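Side-chain contact in putative cell surface protein (Streptococcus pyogenes, PDB 4OFQ), which probably serves as an antigen I/II-family adhesin on the streptococcal surface, the calcium-binding beta-sandwich fragment here being its C-terminal domain: residues Q251-L256 with G288-A293. Sequence-based numbering, arbitrary orientation.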
loop_
_atom_site.group_PDB
_atom_site.type_symbol
_atom_site.label_atom_id
_atom_site.label_comp_id
_atom_site.label_asym_id
_atom_site.label_seq_id
_atom_site.Cartn_x
_atom_site.Cartn_y
_atom_site.Cartn_z
ATOM N N GLN A 251 0.577 26.889 -24.302
ATOM C CA GLN A 251 -0.514 27.251 -25.206
ATOM C C GLN A 251 -1.833 26.636 -24.747
ATOM O O GLN A 251 -2.811 27.347 -24.530
ATOM C CB GLN A 251 -0.211 26.804 -26.636
ATOM C CG GLN A 251 1.066 27.395 -27.219
ATOM C CD GLN A 251 0.963 28.890 -27.395
ATOM O OE1 GLN A 251 0.057 29.380 -28.077
ATOM N NE2 GLN A 251 1.878 29.634 -26.767
ATOM N N LYS A 252 -1.853 25.318 -24.588
ATOM C CA LYS A 252 -3.090 24.621 -24.241
ATOM C C LYS A 252 -2.799 23.193 -23.806
ATOM O O LYS A 252 -1.695 22.685 -24.008
ATOM C CB LYS A 252 -4.030 24.606 -25.449
ATOM C CG LYS A 252 -3.666 23.561 -26.492
ATOM C CD LYS A 252 -4.750 23.446 -27.554
ATOM C CE LYS A 252 -4.863 22.029 -28.087
ATOM N NZ LYS A 252 -5.241 21.041 -27.043
ATOM N N ASP A 253 -3.781 22.532 -23.199
ATOM C CA ASP A 253 -3.604 21.118 -22.909
ATOM C C ASP A 253 -4.789 20.294 -23.379
ATOM O O ASP A 253 -5.763 20.826 -23.930
ATOM C CB ASP A 253 -3.326 20.878 -21.422
ATOM C CG ASP A 253 -4.521 21.211 -20.540
ATOM O OD1 ASP A 253 -5.553 21.689 -21.063
ATOM O OD2 ASP A 253 -4.432 20.998 -19.311
ATOM N N LYS A 254 -4.676 18.989 -23.178
ATOM C CA LYS A 254 -5.763 18.055 -23.442
ATOM C C LYS A 254 -5.503 16.848 -22.551
ATOM O O LYS A 254 -4.354 16.559 -22.218
ATOM C CB LYS A 254 -5.758 17.636 -24.920
ATOM C CG LYS A 254 -6.813 16.598 -25.275
ATOM C CD LYS A 254 -6.987 16.432 -26.789
ATOM C CE LYS A 254 -5.704 15.973 -27.461
ATOM N NZ LYS A 254 -5.916 15.650 -28.911
ATOM N N VAL A 255 -6.555 16.150 -22.146
ATOM C CA VAL A 255 -6.366 14.946 -21.334
ATOM C C VAL A 255 -7.302 13.834 -21.833
ATOM O O VAL A 255 -8.505 14.069 -22.031
ATOM C CB VAL A 255 -6.585 15.250 -19.827
ATOM C CG1 VAL A 255 -7.944 15.911 -19.605
ATOM C CG2 VAL A 255 -6.458 13.964 -18.998
ATOM N N LEU A 256 -6.744 12.649 -22.085
ATOM C CA LEU A 256 -7.499 11.555 -22.698
ATOM C C LEU A 256 -7.445 10.284 -21.864
ATOM O O LEU A 256 -6.416 9.959 -21.274
ATOM C CB LEU A 256 -6.938 11.226 -24.082
ATOM C CG LEU A 256 -6.860 12.378 -25.079
ATOM C CD1 LEU A 256 -6.193 11.925 -26.373
ATOM C CD2 LEU A 256 -8.252 12.900 -25.344
ATOM N N GLY A 288 5.540 29.419 -14.341
ATOM C CA GLY A 288 5.646 28.293 -15.258
ATOM C C GLY A 288 5.084 26.996 -14.708
ATOM O O GLY A 288 5.242 25.932 -15.309
ATOM N N HIS A 289 4.417 27.075 -13.562
ATOM C CA HIS A 289 3.886 25.885 -12.911
ATOM C C HIS A 289 2.560 25.443 -13.531
ATOM O O HIS A 289 1.591 26.198 -13.549
ATOM C CB HIS A 289 3.709 26.143 -11.415
ATOM C CG HIS A 289 3.358 24.919 -10.621
ATOM N ND1 HIS A 289 2.058 24.562 -10.337
ATOM C CD2 HIS A 289 4.142 23.991 -10.022
ATOM C CE1 HIS A 289 2.054 23.458 -9.609
ATOM N NE2 HIS A 289 3.305 23.094 -9.400
ATOM N N TYR A 290 2.534 24.204 -14.015
ATOM C CA TYR A 290 1.356 23.612 -14.636
ATOM C C TYR A 290 0.824 22.457 -13.790
ATOM O O TYR A 290 1.580 21.601 -13.349
ATOM C CB TYR A 290 1.707 23.088 -16.036
ATOM C CG TYR A 290 0.637 22.210 -16.651
ATOM C CD1 TYR A 290 0.629 20.829 -16.438
ATOM C CD2 TYR A 290 -0.359 22.757 -17.450
ATOM C CE1 TYR A 290 -0.350 20.023 -16.995
ATOM C CE2 TYR A 290 -1.346 21.965 -18.005
ATOM C CZ TYR A 290 -1.330 20.593 -17.776
ATOM O OH TYR A 290 -2.293 19.791 -18.330
ATOM N N GLU A 291 -0.488 22.411 -13.615
ATOM C CA GLU A 291 -1.110 21.345 -12.858
ATOM C C GLU A 291 -2.417 20.925 -13.539
ATOM O O GLU A 291 -3.190 21.772 -13.963
ATOM C CB GLU A 291 -1.400 21.882 -11.458
ATOM C CG GLU A 291 -1.905 20.885 -10.473
ATOM C CD GLU A 291 -2.198 21.543 -9.145
ATOM O OE1 GLU A 291 -1.234 22.006 -8.492
ATOM O OE2 GLU A 291 -3.392 21.621 -8.776
ATOM N N LEU A 292 -2.651 19.624 -13.668
ATOM C CA LEU A 292 -3.974 19.141 -14.060
ATOM C C LEU A 292 -4.402 18.071 -13.065
ATOM O O LEU A 292 -3.737 17.045 -12.918
ATOM C CB LEU A 292 -3.979 18.600 -15.498
ATOM C CG LEU A 292 -5.328 18.118 -16.051
ATOM C CD1 LEU A 292 -5.426 18.355 -17.549
ATOM C CD2 LEU A 292 -5.527 16.637 -15.751
ATOM N N ALA A 293 -5.514 18.316 -12.384
ATOM C CA ALA A 293 -5.993 17.414 -11.339
ATOM C C ALA A 293 -7.371 16.869 -11.660
ATOM O O ALA A 293 -8.290 17.624 -12.008
ATOM C CB ALA A 293 -6.032 18.130 -9.984
#
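Asp253 reaches from one sheet to meet Tyr290 and Leu292 of the other, and Val255, two residues further along its strand, also touches Leu292. The phenol of Tyr290 donates a hydrogen bond to the carboxylate: OH lies 2.6 Å from Asp253 OD2, which accepts it on the anti lone pair, the one turned away from OD1. OD2 sits at the edge of the tyrosine ring and in its plane, yet the carboxylate itself stands almost square to that ring, the two planes 88° apart. Torsions bring the groups together: Tyr290 has CG anti to its own N (chi1 168°), which carries the phenol oxygen across to Asp253, while the Asp253 carboxylate is tucked between its own backbone N and carbonyl carbon.

The two strands belong to different sheets of a beta sandwich in the C-terminal half of the chain, packed face to face; their axes pass 9.9 Å apart and run in roughly the same direction, 29° from parallel. Strand 248-257 lies at one edge of its sheet, bonded through its backbone to strand 310-318, although Val255 also has a backbone bond with Leu275. Thr281 OG1, on the strand beside 289-294, also hydrogen-bonds to Asp253 OD2, so two hydroxyls grip one carboxylate oxygen between the sheets and probably help to stabilise its negative charge.

Leu292 works with a single methyl, CD1. It comes within 3.3 Å of Asp253 OD2, close for a carbon and an oxygen, and on the Val255 side it lies 4.0 Å from Val255 CB, with CG1 of that valine hardly farther away.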